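Local coordinates for protein laccase (Uncultured bacterium, PDB 4F7K) that probably oxidises phenolic and related substrates, passing the electrons through bound copper to reduce dioxygen to water, as laccases of the multicopper oxidase family do, at residues A[130-135]-A[185-190]; A[181-186]-A[236-241]; A[199-204]-A[220-225]; A[206-211]-A[231-236]; A[245-250]-A[259-264]. One frame throughout, in Å; residues are numbered along the deposited sequence.

Contact 1. Residues A[130-135]-A[185-190]; sequences DHDLII and RLRLIN
D132 and R187 meet with their flat ends almost in one plane, the carboxylate and guanidinium being turned only 5° apart. R187 approaches side-on: its NE donates to D132 OD1 at 2.7 Å while its NH2 donates to D132 OD2 at 2.9 Å. Each oxygen uses its syn lone pair, and both bonds are close to straight, at 166° and 167°. D132 stands on the same face of the sheet as R185, R187 and I134. The guanidinium of R185 lies over that of R187, with R187 NH2 3.3 Å above the R185 plane and over its centre. Two like charges are thus layered, and the carboxylates around them, D132 on R187 and D234 and E123 on R185, would be expected to offset the repulsion. Between them, strands 131-140 and 183-190 form the parallel pair of the mixed sheet in this cupredoxin-like domain, and their backbones alternate in the regular parallel way: R185 N to H131 O, L133 N to R185 O, R187 N to L133 O, and onward to I189 N with I135 O at 2.7 Å. On the other face the contact is made by L133, I135, L186 and L188, all apolar. There L133 and L186 lie side by side, CD1 to CD2 at 4.1 Å, and I135 and L188 do the same with CG1 and CD1 3.8 Å apart. F247 of strand 245-249 packs against I135, L186 and L188. Back on the charged face, I134 CG2 runs beside I189 CD1, and I120 of strand 116-122 packs on both I134 and R187.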
# COMPACT_ATOMS: atom_id res chain seq x y z
N ASP A 130 19.92 9.19 6.50
CA ASP A 130 19.84 10.65 6.44
C ASP A 130 18.45 11.20 6.09
O ASP A 130 18.06 12.24 6.59
CB ASP A 130 20.89 11.21 5.47
CG ASP A 130 22.29 10.86 5.89
OD1 ASP A 130 22.63 11.13 7.07
OD2 ASP A 130 23.04 10.33 5.06
N HIS A 131 17.72 10.51 5.22
CA HIS A 131 16.37 10.94 4.83
C HIS A 131 15.46 9.74 4.69
O HIS A 131 15.87 8.70 4.17
CB HIS A 131 16.37 11.70 3.51
CG HIS A 131 17.19 12.96 3.54
ND1 HIS A 131 18.50 13.00 3.13
CD2 HIS A 131 16.87 14.22 3.93
CE1 HIS A 131 18.96 14.23 3.26
NE2 HIS A 131 17.99 14.99 3.75
N ASP A 132 14.24 9.90 5.16
CA ASP A 132 13.23 8.88 5.15
C ASP A 132 12.07 9.43 4.33
O ASP A 132 11.29 10.24 4.83
CB ASP A 132 12.83 8.58 6.61
CG ASP A 132 11.81 7.45 6.73
OD1 ASP A 132 11.08 7.12 5.73
OD2 ASP A 132 11.72 6.89 7.85
N LEU A 133 11.97 8.97 3.08
CA LEU A 133 11.01 9.50 2.10
C LEU A 133 9.96 8.47 1.71
O LEU A 133 10.26 7.27 1.64
CB LEU A 133 11.72 10.02 0.83
CG LEU A 133 12.95 10.90 1.11
CD1 LEU A 133 13.87 11.07 -0.11
CD2 LEU A 133 12.57 12.26 1.72
N ILE A 134 8.74 8.94 1.47
CA ILE A 134 7.64 8.08 1.09
C ILE A 134 7.35 8.32 -0.39
O ILE A 134 7.21 9.46 -0.80
CB ILE A 134 6.39 8.39 1.96
CG1 ILE A 134 6.63 7.93 3.41
CG2 ILE A 134 5.11 7.81 1.35
CD1 ILE A 134 5.73 8.63 4.44
N ILE A 135 7.23 7.24 -1.17
CA ILE A 135 7.05 7.35 -2.60
C ILE A 135 5.76 6.65 -2.98
O ILE A 135 5.71 5.40 -3.03
CB ILE A 135 8.20 6.64 -3.41
CG1 ILE A 135 9.56 6.80 -2.72
CG2 ILE A 135 8.17 7.08 -4.88
CD1 ILE A 135 10.02 8.19 -2.56
N ARG A 185 16.26 6.11 3.15
CA ARG A 185 15.19 5.12 3.21
C ARG A 185 14.05 5.57 2.27
O ARG A 185 13.55 6.67 2.39
CB ARG A 185 14.69 4.95 4.65
CG ARG A 185 13.70 3.80 4.82
CD ARG A 185 13.28 3.64 6.27
NE ARG A 185 12.41 2.48 6.46
CZ ARG A 185 12.20 1.88 7.64
NH1 ARG A 185 12.79 2.35 8.73
NH2 ARG A 185 11.38 0.82 7.74
N LEU A 186 13.71 4.71 1.31
CA LEU A 186 12.69 4.95 0.33
C LEU A 186 11.54 3.95 0.51
O LEU A 186 11.71 2.75 0.28
CB LEU A 186 13.29 4.85 -1.10
CG LEU A 186 14.45 5.80 -1.43
CD1 LEU A 186 15.09 5.42 -2.74
CD2 LEU A 186 13.99 7.25 -1.50
N ARG A 187 10.39 4.47 0.95
CA ARG A 187 9.15 3.72 1.22
C ARG A 187 8.19 3.77 0.04
O ARG A 187 7.44 4.75 -0.13
CB ARG A 187 8.48 4.26 2.48
CG ARG A 187 9.39 4.14 3.76
CD ARG A 187 8.65 4.73 4.92
NE ARG A 187 9.47 4.93 6.11
CZ ARG A 187 9.38 4.20 7.23
NH1 ARG A 187 8.54 3.16 7.29
NH2 ARG A 187 10.14 4.49 8.29
N LEU A 188 8.25 2.73 -0.79
CA LEU A 188 7.54 2.74 -2.05
C LEU A 188 6.18 2.15 -1.81
O LEU A 188 6.05 1.09 -1.19
CB LEU A 188 8.25 1.90 -3.13
CG LEU A 188 9.43 2.49 -3.92
CD1 LEU A 188 10.53 3.10 -3.06
CD2 LEU A 188 10.02 1.38 -4.82
N ILE A 189 5.18 2.84 -2.31
CA ILE A 189 3.84 2.36 -2.18
C ILE A 189 3.15 2.49 -3.52
O ILE A 189 3.10 3.61 -4.07
CB ILE A 189 3.02 3.16 -1.15
CG1 ILE A 189 3.77 3.27 0.18
CG2 ILE A 189 1.66 2.51 -0.99
CD1 ILE A 189 3.12 4.21 1.24
N ASN A 190 2.61 1.38 -4.03
CA ASN A 190 1.78 1.43 -5.24
C ASN A 190 0.35 1.74 -4.80
O ASN A 190 -0.32 0.85 -4.22
CB ASN A 190 1.83 0.12 -6.06
CG ASN A 190 0.93 0.18 -7.33
OD1 ASN A 190 0.17 1.14 -7.51
ND2 ASN A 190 1.03 -0.82 -8.22

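Contact 2. Residues A[181-186]-A[236-241]; sequences GDRVRL and IADVIT
D238 OD1 is approached by two nitrogens of R183: NE donates to it at 2.7 Å, and NH2 adds a weak bond at 3.3 Å. The stronger bond of NH2 goes to D238 OD2, 3.0 Å away, which is met on its syn lone pair. The grip is therefore side-on, with the two planes 23° apart, and NE reaches OD1 on the syn side from somewhat out of the carboxylate plane. R183 gets there by a bend at chi3 (-79°), which swings NE away from an extended course. The rest of the guanidinium is spoken for by two carbonyls outside the strands, S273 O for NH2 and E274 O for NH1. An alanine in place of R183 would probably leave the D238 carboxylate without its charged mate and remove CG and CD from beside I236 CG2. Strands 183-190 and 232-239 are antiparallel neighbours in the larger sheet of the cupredoxin-like domain, and V184 and A237 form a hydrogen-bonded pair in it, N to O in both directions. R183 with D238 and R185 with I236 are the non-hydrogen-bonded pairs flanking it, and their four side chains share one face. There I236 is wedged between two arginine stems, its CG2 4.0 Å from R183 CD and its CG1 4.0 Å from R185 CG. On the reverse face V184 CG1 meets V239 CG2 at 4.0 Å. Beyond the last pair, V239 N donates to D182 O at 2.9 Å, and V239 O accepts from G181 N at 2.9 Å.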
# COMPACT_ATOMS: atom_id res chain seq x y z
N GLY A 181 25.98 10.84 -1.48
CA GLY A 181 26.56 10.24 -0.28
C GLY A 181 25.59 10.11 0.89
O GLY A 181 25.90 9.46 1.88
N ASP A 182 24.40 10.71 0.79
CA ASP A 182 23.36 10.47 1.80
C ASP A 182 22.87 9.04 1.75
O ASP A 182 22.86 8.41 0.69
CB ASP A 182 22.15 11.40 1.61
CG ASP A 182 22.39 12.78 2.18
OD1 ASP A 182 23.34 12.95 2.97
OD2 ASP A 182 21.62 13.70 1.83
N ARG A 183 22.49 8.51 2.91
CA ARG A 183 21.81 7.23 2.96
C ARG A 183 20.32 7.49 3.06
O ARG A 183 19.87 8.10 4.03
CB ARG A 183 22.25 6.41 4.17
CG ARG A 183 21.51 5.07 4.24
CD ARG A 183 22.29 4.04 4.99
NE ARG A 183 23.34 3.46 4.16
CZ ARG A 183 24.12 2.46 4.55
NH1 ARG A 183 23.97 1.93 5.76
NH2 ARG A 183 25.04 1.99 3.73
N VAL A 184 19.56 7.03 2.08
CA VAL A 184 18.11 7.25 2.10
C VAL A 184 17.30 6.00 2.33
O VAL A 184 17.62 4.95 1.78
CB VAL A 184 17.59 7.96 0.81
CG1 VAL A 184 18.28 9.30 0.64
CG2 VAL A 184 17.76 7.07 -0.43
N ARG A 185 16.26 6.11 3.15
CA ARG A 185 15.19 5.12 3.21
C ARG A 185 14.05 5.57 2.27
O ARG A 185 13.55 6.67 2.39
CB ARG A 185 14.69 4.95 4.65
CG ARG A 185 13.70 3.80 4.82
CD ARG A 185 13.28 3.64 6.27
NE ARG A 185 12.41 2.48 6.46
CZ ARG A 185 12.20 1.88 7.64
NH1 ARG A 185 12.79 2.35 8.73
NH2 ARG A 185 11.38 0.82 7.74
N LEU A 186 13.71 4.71 1.31
CA LEU A 186 12.69 4.95 0.33
C LEU A 186 11.54 3.95 0.51
O LEU A 186 11.71 2.75 0.28
CB LEU A 186 13.29 4.85 -1.10
CG LEU A 186 14.45 5.80 -1.43
CD1 LEU A 186 15.09 5.42 -2.74
CD2 LEU A 186 13.99 7.25 -1.50
N ILE A 236 16.54 0.64 1.40
CA ILE A 236 17.57 1.50 1.92
C ILE A 236 18.71 1.48 0.92
O ILE A 236 19.12 0.42 0.46
CB ILE A 236 17.98 1.09 3.34
CG1 ILE A 236 16.82 1.40 4.30
CG2 ILE A 236 19.26 1.81 3.74
CD1 ILE A 236 16.91 0.61 5.64
N ALA A 237 19.20 2.66 0.58
CA ALA A 237 20.23 2.77 -0.42
C ALA A 237 21.02 4.04 -0.19
O ALA A 237 20.58 4.95 0.52
CB ALA A 237 19.62 2.75 -1.82
N ASP A 238 22.22 4.07 -0.77
CA ASP A 238 23.10 5.21 -0.70
C ASP A 238 23.00 5.96 -2.02
O ASP A 238 22.90 5.34 -3.09
CB ASP A 238 24.55 4.76 -0.49
CG ASP A 238 24.76 4.05 0.86
OD1 ASP A 238 24.36 4.61 1.91
OD2 ASP A 238 25.35 2.95 0.86
N VAL A 239 23.02 7.28 -1.94
CA VAL A 239 22.98 8.11 -3.14
C VAL A 239 24.36 8.11 -3.79
O VAL A 239 25.32 8.67 -3.23
CB VAL A 239 22.56 9.55 -2.81
CG1 VAL A 239 22.49 10.38 -4.08
CG2 VAL A 239 21.22 9.55 -2.06
N ILE A 240 24.47 7.47 -4.95
CA ILE A 240 25.83 7.26 -5.51
C ILE A 240 26.34 8.32 -6.49
O ILE A 240 27.51 8.29 -6.84
CB ILE A 240 26.09 5.81 -6.03
CG1 ILE A 240 25.11 5.41 -7.13
CG2 ILE A 240 26.05 4.79 -4.90
CD1 ILE A 240 25.44 4.04 -7.73
N THR A 241 25.50 9.26 -6.90
CA THR A 241 25.95 10.25 -7.90
C THR A 241 25.36 11.66 -7.72
O THR A 241 24.72 11.95 -6.71
CB THR A 241 25.75 9.71 -9.35
OG1 THR A 241 26.63 10.43 -10.24
CG2 THR A 241 24.28 9.81 -9.79

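Contact 3. Residues A[199-204]-A[220-225]; sequences VELEGV and QEFSGL
L201 lies across the ring of F222 at about a right angle, with CD2 4.1 Å from the ring centroid and 6° off its normal, a CH-pi contact over the face. L201 CB comes over the same face, nearer its border, 3.7 Å from F222 CE1. At the ring edge, in its plane, V204 O lies 3.6 Å from CZ, while V204 CG2 approaches the same atom. A second group of contacts is polar: E200 bends at chi2 (-58°), and its OE2 accepts from G224 N at 3.2 Å on the syn lone pair. The same oxygen accepts a hydrogen bond from a water, which also donates to L225 O at 2.6 Å. V199 N donates to that carbonyl too, at 2.9 Å. One shell out, the type II turn from F222 to L225, closed by L225 N to F222 O, presents G224 N to the carboxylate, with a glycine of positive phi at its third position. An alanine at E200 would probably leave G224 N without this acceptor and the water without one of its acceptors. I235 of strand 232-239 packs on both L201 and F222, consistent with their lying between the two sheets of the cupredoxin-like domain. Where the loop meets strand 197-202, then, the apolar side, L201 and F222, faces the interior between the sheets, while the polar side is joined by one water and a carboxylate that the two donors would probably keep ionised.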
# COMPACT_ATOMS: atom_id res chain seq x y z
N VAL A 199 9.16 -1.12 -11.00
CA VAL A 199 9.83 0.10 -10.63
C VAL A 199 11.34 -0.10 -10.60
O VAL A 199 11.85 -0.85 -9.76
CB VAL A 199 9.40 0.64 -9.25
CG1 VAL A 199 10.04 2.00 -9.01
CG2 VAL A 199 7.85 0.74 -9.17
N GLU A 200 12.03 0.59 -11.50
CA GLU A 200 13.50 0.61 -11.50
C GLU A 200 14.02 1.85 -10.78
O GLU A 200 13.60 2.99 -11.07
CB GLU A 200 14.03 0.58 -12.92
CG GLU A 200 13.90 -0.76 -13.59
CD GLU A 200 14.59 -1.91 -12.83
OE1 GLU A 200 15.65 -1.69 -12.20
OE2 GLU A 200 14.07 -3.05 -12.88
N LEU A 201 14.91 1.64 -9.82
CA LEU A 201 15.57 2.75 -9.15
C LEU A 201 16.81 3.16 -9.89
O LEU A 201 17.59 2.31 -10.27
CB LEU A 201 15.95 2.40 -7.73
CG LEU A 201 14.97 2.87 -6.68
CD1 LEU A 201 13.63 2.29 -6.92
CD2 LEU A 201 15.50 2.39 -5.36
N GLU A 202 17.01 4.45 -10.07
CA GLU A 202 18.28 4.95 -10.63
C GLU A 202 18.96 5.94 -9.71
O GLU A 202 18.30 6.62 -8.93
CB GLU A 202 18.06 5.56 -12.01
CG GLU A 202 17.62 4.51 -13.03
CD GLU A 202 17.44 5.07 -14.41
OE1 GLU A 202 17.72 6.27 -14.63
OE2 GLU A 202 17.02 4.28 -15.27
N GLY A 203 20.30 5.97 -9.76
CA GLY A 203 21.11 6.92 -8.98
C GLY A 203 21.37 6.53 -7.54
O GLY A 203 21.94 7.31 -6.78
N VAL A 204 20.96 5.34 -7.15
CA VAL A 204 21.17 4.87 -5.79
C VAL A 204 21.62 3.43 -5.81
O VAL A 204 21.39 2.71 -6.79
CB VAL A 204 19.90 4.96 -4.88
CG1 VAL A 204 19.47 6.39 -4.67
CG2 VAL A 204 18.77 4.11 -5.44
N GLN A 220 17.59 -7.64 -0.29
CA GLN A 220 17.69 -8.16 -1.66
C GLN A 220 17.91 -7.04 -2.63
O GLN A 220 17.51 -5.90 -2.37
CB GLN A 220 16.41 -8.93 -2.04
CG GLN A 220 15.95 -9.90 -0.95
CD GLN A 220 14.63 -10.59 -1.23
OE1 GLN A 220 13.66 -9.98 -1.72
NE2 GLN A 220 14.57 -11.88 -0.88
N GLU A 221 18.54 -7.37 -3.76
CA GLU A 221 18.67 -6.43 -4.87
C GLU A 221 17.28 -5.91 -5.25
O GLU A 221 16.28 -6.62 -5.09
CB GLU A 221 19.35 -7.09 -6.09
CG GLU A 221 20.61 -7.92 -5.77
CD GLU A 221 21.64 -7.19 -4.90
OE1 GLU A 221 21.78 -5.94 -5.02
OE2 GLU A 221 22.32 -7.88 -4.09
N PHE A 222 17.22 -4.67 -5.70
CA PHE A 222 15.92 -4.07 -6.02
C PHE A 222 15.62 -4.15 -7.52
O PHE A 222 14.52 -3.87 -7.96
CB PHE A 222 15.76 -2.67 -5.44
CG PHE A 222 16.91 -1.73 -5.73
CD1 PHE A 222 17.21 -1.35 -7.04
CD2 PHE A 222 17.66 -1.20 -4.69
CE1 PHE A 222 18.24 -0.46 -7.32
CE2 PHE A 222 18.69 -0.30 -4.95
CZ PHE A 222 18.99 0.06 -6.27
N SER A 223 16.62 -4.55 -8.29
CA SER A 223 16.45 -4.85 -9.71
C SER A 223 15.29 -5.82 -9.96
O SER A 223 15.10 -6.78 -9.21
CB SER A 223 17.74 -5.42 -10.28
OG SER A 223 17.60 -5.65 -11.66
N GLY A 224 14.52 -5.57 -11.02
CA GLY A 224 13.32 -6.33 -11.31
C GLY A 224 12.14 -6.11 -10.36
O GLY A 224 11.14 -6.79 -10.49
N LEU A 225 12.23 -5.16 -9.42
CA LEU A 225 11.12 -4.89 -8.48
C LEU A 225 9.79 -4.62 -9.18
O LEU A 225 9.71 -3.78 -10.08
CB LEU A 225 11.42 -3.72 -7.53
CG LEU A 225 10.37 -3.36 -6.46
CD1 LEU A 225 10.23 -4.44 -5.38
CD2 LEU A 225 10.76 -2.02 -5.82
O HOH W 1 11.31 -3.72 -12.16

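Contact 4. Residues A[206-211]-A[231-236]; sequences GKVVAL and QRADII
A classic beta bulge interrupts the antiparallel pairing of strands 204-211 and 232-239: V209 and A210 both stand opposite D234. V209 N donates to D234 O at 2.8 Å, and D234 N donates to A210 O at 2.9 Å from above the carbonyl plane. The extra residue shifts the register by one between the V208-I235 and A210-D234 pairs. V209 departs from extended geometry there, its psi falling to -15°, as at the first position of a classic bulge. Its CG2, lying between backbone N and carbonyl carbon, fits against I236 CD1 at 3.8 Å, the two side chains crossing at about a right angle. D234 CB is met by A210 CB at 3.8 Å, and V209 CG2 stands nearly as close. The carboxylate of D234 looks elsewhere: OD1 accepts from T98 OG1 and OD2 pairs with R185. On the other face V208 CG2 touches I235 CG1, and L211 CD2 comes within 3.7 Å of A233 CB. Before the bulge K207 and I236 form a regular hydrogen-bonded pair, and G206 CA makes a CA-H...O contact with I236 O at 3.3 Å. Such a single-residue bulge is a familiar local irregularity in antiparallel sheets, here one inside a cupredoxin-like domain.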
# COMPACT_ATOMS: atom_id res chain seq x y z
N GLY A 206 21.70 -0.01 -3.06
CA GLY A 206 21.31 -0.60 -1.79
C GLY A 206 20.36 -1.75 -2.04
O GLY A 206 20.50 -2.46 -3.04
N LYS A 207 19.37 -1.90 -1.15
CA LYS A 207 18.59 -3.14 -1.09
C LYS A 207 17.17 -2.97 -0.59
O LYS A 207 16.90 -2.15 0.29
CB LYS A 207 19.28 -4.15 -0.15
CG LYS A 207 20.74 -4.44 -0.41
CD LYS A 207 20.97 -5.34 -1.63
CE LYS A 207 22.49 -5.42 -1.94
NZ LYS A 207 22.88 -4.38 -2.98
N VAL A 208 16.27 -3.79 -1.15
CA VAL A 208 14.95 -3.99 -0.56
C VAL A 208 15.11 -4.59 0.83
O VAL A 208 15.67 -5.66 0.96
CB VAL A 208 14.06 -4.94 -1.41
CG1 VAL A 208 12.70 -5.11 -0.76
CG2 VAL A 208 13.87 -4.40 -2.83
N VAL A 209 14.60 -3.92 1.86
CA VAL A 209 14.68 -4.40 3.23
C VAL A 209 13.34 -4.82 3.85
O VAL A 209 13.33 -5.48 4.89
CB VAL A 209 15.39 -3.39 4.15
CG1 VAL A 209 16.82 -3.18 3.68
CG2 VAL A 209 14.59 -2.04 4.20
N ALA A 210 12.22 -4.43 3.23
CA ALA A 210 10.89 -4.89 3.66
C ALA A 210 9.87 -4.97 2.52
O ALA A 210 10.00 -4.26 1.52
CB ALA A 210 10.33 -3.98 4.79
N LEU A 211 8.88 -5.84 2.67
CA LEU A 211 7.73 -5.83 1.77
C LEU A 211 6.43 -5.80 2.57
O LEU A 211 6.28 -6.54 3.57
CB LEU A 211 7.74 -7.02 0.80
CG LEU A 211 9.02 -7.24 -0.01
CD1 LEU A 211 9.10 -8.67 -0.54
CD2 LEU A 211 9.14 -6.24 -1.15
N GLN A 231 0.59 -2.76 -2.75
CA GLN A 231 1.86 -3.34 -2.27
C GLN A 231 2.89 -2.26 -1.96
O GLN A 231 2.90 -1.17 -2.56
CB GLN A 231 2.43 -4.33 -3.30
CG GLN A 231 1.63 -5.66 -3.38
CD GLN A 231 2.33 -6.73 -4.22
OE1 GLN A 231 3.10 -6.41 -5.11
NE2 GLN A 231 2.05 -8.01 -3.93
N ARG A 232 3.75 -2.57 -0.99
CA ARG A 232 4.81 -1.67 -0.56
C ARG A 232 6.14 -2.39 -0.63
O ARG A 232 6.22 -3.64 -0.44
CB ARG A 232 4.56 -1.25 0.89
CG ARG A 232 3.61 -0.12 1.05
CD ARG A 232 2.19 -0.58 1.34
NE ARG A 232 2.11 -1.25 2.62
CZ ARG A 232 1.48 -2.40 2.83
NH1 ARG A 232 0.82 -2.98 1.85
NH2 ARG A 232 1.49 -2.95 4.05
N ALA A 233 7.21 -1.62 -0.86
CA ALA A 233 8.54 -2.14 -0.63
C ALA A 233 9.36 -1.05 0.01
O ALA A 233 9.30 0.09 -0.43
CB ALA A 233 9.19 -2.63 -1.91
N ASP A 234 10.10 -1.39 1.07
CA ASP A 234 11.07 -0.46 1.67
C ASP A 234 12.47 -0.67 1.07
O ASP A 234 12.94 -1.79 0.96
CB ASP A 234 11.14 -0.64 3.21
CG ASP A 234 10.13 0.21 3.96
OD1 ASP A 234 9.12 0.68 3.37
OD2 ASP A 234 10.36 0.45 5.17
N ILE A 235 13.14 0.41 0.72
CA ILE A 235 14.47 0.34 0.17
C ILE A 235 15.41 1.22 0.98
O ILE A 235 15.12 2.38 1.27
CB ILE A 235 14.49 0.74 -1.32
CG1 ILE A 235 13.98 -0.44 -2.16
CG2 ILE A 235 15.90 1.15 -1.77
CD1 ILE A 235 13.31 -0.07 -3.41
N ILE A 236 16.54 0.64 1.40
CA ILE A 236 17.57 1.50 1.92
C ILE A 236 18.71 1.48 0.92
O ILE A 236 19.12 0.42 0.46
CB ILE A 236 17.98 1.09 3.34
CG1 ILE A 236 16.82 1.40 4.30
CG2 ILE A 236 19.26 1.81 3.74
CD1 ILE A 236 16.91 0.61 5.64

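Contact 5. Residues A[245-250]-A[259-264]; sequences IGFVFP and GEIPVK
F247 CG, anti to the carbonyl carbon (chi1 -64°), carries a ring that is met at its edge by I261 CD1, which a chi2 of 167° extends toward it; both residues stand on one face of the sheet. I261 CD1 lies in the ring plane, 3.7 Å from F247 CE2. The two side chains cross obliquely, and they belong to facing strands of a beta hairpin, 245-249 with 256-261, at the border of the smaller sheet of the cupredoxin-like domain. The pairing is antiparallel: I245 and I261 exchange two backbone bonds, I261 N to I245 O and I245 N to I261 O, both at 2.8 Å, though the second is bent to 134°. F247 N donates to G259 O at 3.0 Å along a nearly straight line. That carbonyl oxygen also lies near the plane of the F247 ring, at its edge. I245 and I261 run side by side on the ring's face of the sheet, with their CB atoms 3.9 Å apart. L186 of the larger sheet touches both F247 and I261, consistent with this face packing against that sheet. Past the strand end the chain carries V263 back against I245, where V263 CG2 meets I245 CG1 at 4.2 Å, the side chains at about a right angle.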
# COMPACT_ATOMS: atom_id res chain seq x y z
N ILE A 245 18.01 11.11 -7.94
CA ILE A 245 17.48 9.76 -7.80
C ILE A 245 16.24 9.67 -8.70
O ILE A 245 15.43 10.60 -8.70
CB ILE A 245 17.12 9.47 -6.34
CG1 ILE A 245 18.32 9.74 -5.44
CG2 ILE A 245 16.61 8.04 -6.21
CD1 ILE A 245 18.00 9.73 -3.95
N GLY A 246 16.14 8.59 -9.48
CA GLY A 246 15.04 8.43 -10.45
C GLY A 246 14.26 7.15 -10.22
O GLY A 246 14.86 6.11 -9.88
N PHE A 247 12.94 7.25 -10.36
CA PHE A 247 12.01 6.13 -10.29
C PHE A 247 11.46 5.85 -11.69
O PHE A 247 10.67 6.65 -12.25
CB PHE A 247 10.87 6.46 -9.30
CG PHE A 247 11.35 6.65 -7.88
CD1 PHE A 247 11.50 5.55 -7.04
CD2 PHE A 247 11.69 7.91 -7.40
CE1 PHE A 247 11.96 5.72 -5.72
CE2 PHE A 247 12.16 8.09 -6.09
CZ PHE A 247 12.31 6.98 -5.26
N VAL A 248 11.87 4.72 -12.25
CA VAL A 248 11.60 4.45 -13.64
C VAL A 248 10.64 3.29 -13.86
O VAL A 248 10.72 2.27 -13.22
CB VAL A 248 12.93 4.28 -14.45
CG1 VAL A 248 12.65 3.90 -15.91
CG2 VAL A 248 13.72 5.58 -14.43
N PHE A 249 9.72 3.49 -14.81
CA PHE A 249 8.83 2.46 -15.27
C PHE A 249 9.34 2.01 -16.65
O PHE A 249 9.12 2.69 -17.67
CB PHE A 249 7.41 3.03 -15.31
CG PHE A 249 6.35 2.08 -15.79
CD1 PHE A 249 5.03 2.49 -15.84
CD2 PHE A 249 6.65 0.82 -16.25
CE1 PHE A 249 4.02 1.65 -16.32
CE2 PHE A 249 5.63 -0.03 -16.73
CZ PHE A 249 4.32 0.40 -16.75
N PRO A 250 10.04 0.87 -16.69
CA PRO A 250 10.65 0.40 -17.92
C PRO A 250 9.57 -0.15 -18.84
O PRO A 250 8.64 -0.83 -18.37
CB PRO A 250 11.58 -0.72 -17.43
CG PRO A 250 10.90 -1.27 -16.21
CD PRO A 250 10.07 -0.15 -15.63
N GLY A 259 9.21 9.93 -11.57
CA GLY A 259 9.58 11.10 -10.80
C GLY A 259 11.01 10.95 -10.32
O GLY A 259 11.66 9.95 -10.60
N GLU A 260 11.48 11.96 -9.59
CA GLU A 260 12.86 11.99 -9.12
C GLU A 260 13.03 12.77 -7.82
O GLU A 260 12.17 13.55 -7.41
CB GLU A 260 13.81 12.52 -10.21
CG GLU A 260 13.44 13.88 -10.78
CD GLU A 260 14.11 14.13 -12.12
OE1 GLU A 260 14.66 13.17 -12.71
OE2 GLU A 260 14.11 15.29 -12.58
N ILE A 261 14.15 12.52 -7.16
CA ILE A 261 14.54 13.23 -5.96
C ILE A 261 15.80 13.97 -6.39
O ILE A 261 16.81 13.34 -6.68
CB ILE A 261 14.82 12.26 -4.80
CG1 ILE A 261 13.55 11.48 -4.45
CG2 ILE A 261 15.36 13.00 -3.58
CD1 ILE A 261 13.77 10.32 -3.56
N PRO A 262 15.72 15.31 -6.47
CA PRO A 262 16.86 16.12 -6.90
C PRO A 262 17.98 16.03 -5.88
O PRO A 262 17.72 15.96 -4.67
CB PRO A 262 16.29 17.54 -6.97
CG PRO A 262 15.08 17.51 -6.11
CD PRO A 262 14.51 16.12 -6.26
N VAL A 263 19.20 15.99 -6.39
CA VAL A 263 20.38 15.83 -5.57
C VAL A 263 21.19 17.10 -5.68
O VAL A 263 21.43 17.59 -6.78
CB VAL A 263 21.22 14.62 -6.02
CG1 VAL A 263 22.55 14.55 -5.24
CG2 VAL A 263 20.44 13.33 -5.86
N LYS A 264 21.61 17.62 -4.53
CA LYS A 264 22.47 18.81 -4.48
C LYS A 264 23.45 18.70 -3.33
O LYS A 264 23.07 18.31 -2.22
CB LYS A 264 21.64 20.09 -4.30

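All five contacts lie in one cupredoxin-like domain. Contacts 1, 2 and 4 are successive pairings across the six-stranded sheet, in the order 131-140, 183-190, 232-239, 204-211, with the centres of contacts 1 and 4 about 9 Å apart. Contact 5 joins two strands of the four-stranded sheet, and contact 3 sets a loop against its strand 197-202, the neighbour of 245-249. The sheets meet through side chains: L133 CD1 of contact 1 is 3.5 Å from I261 CD1 of contact 5. Along the chain contacts 3 and 4 alternate, both nested inside the loop closed by contact 2, so strands far apart in sequence alternate between the two sheets, as in a cupredoxin-like sandwich.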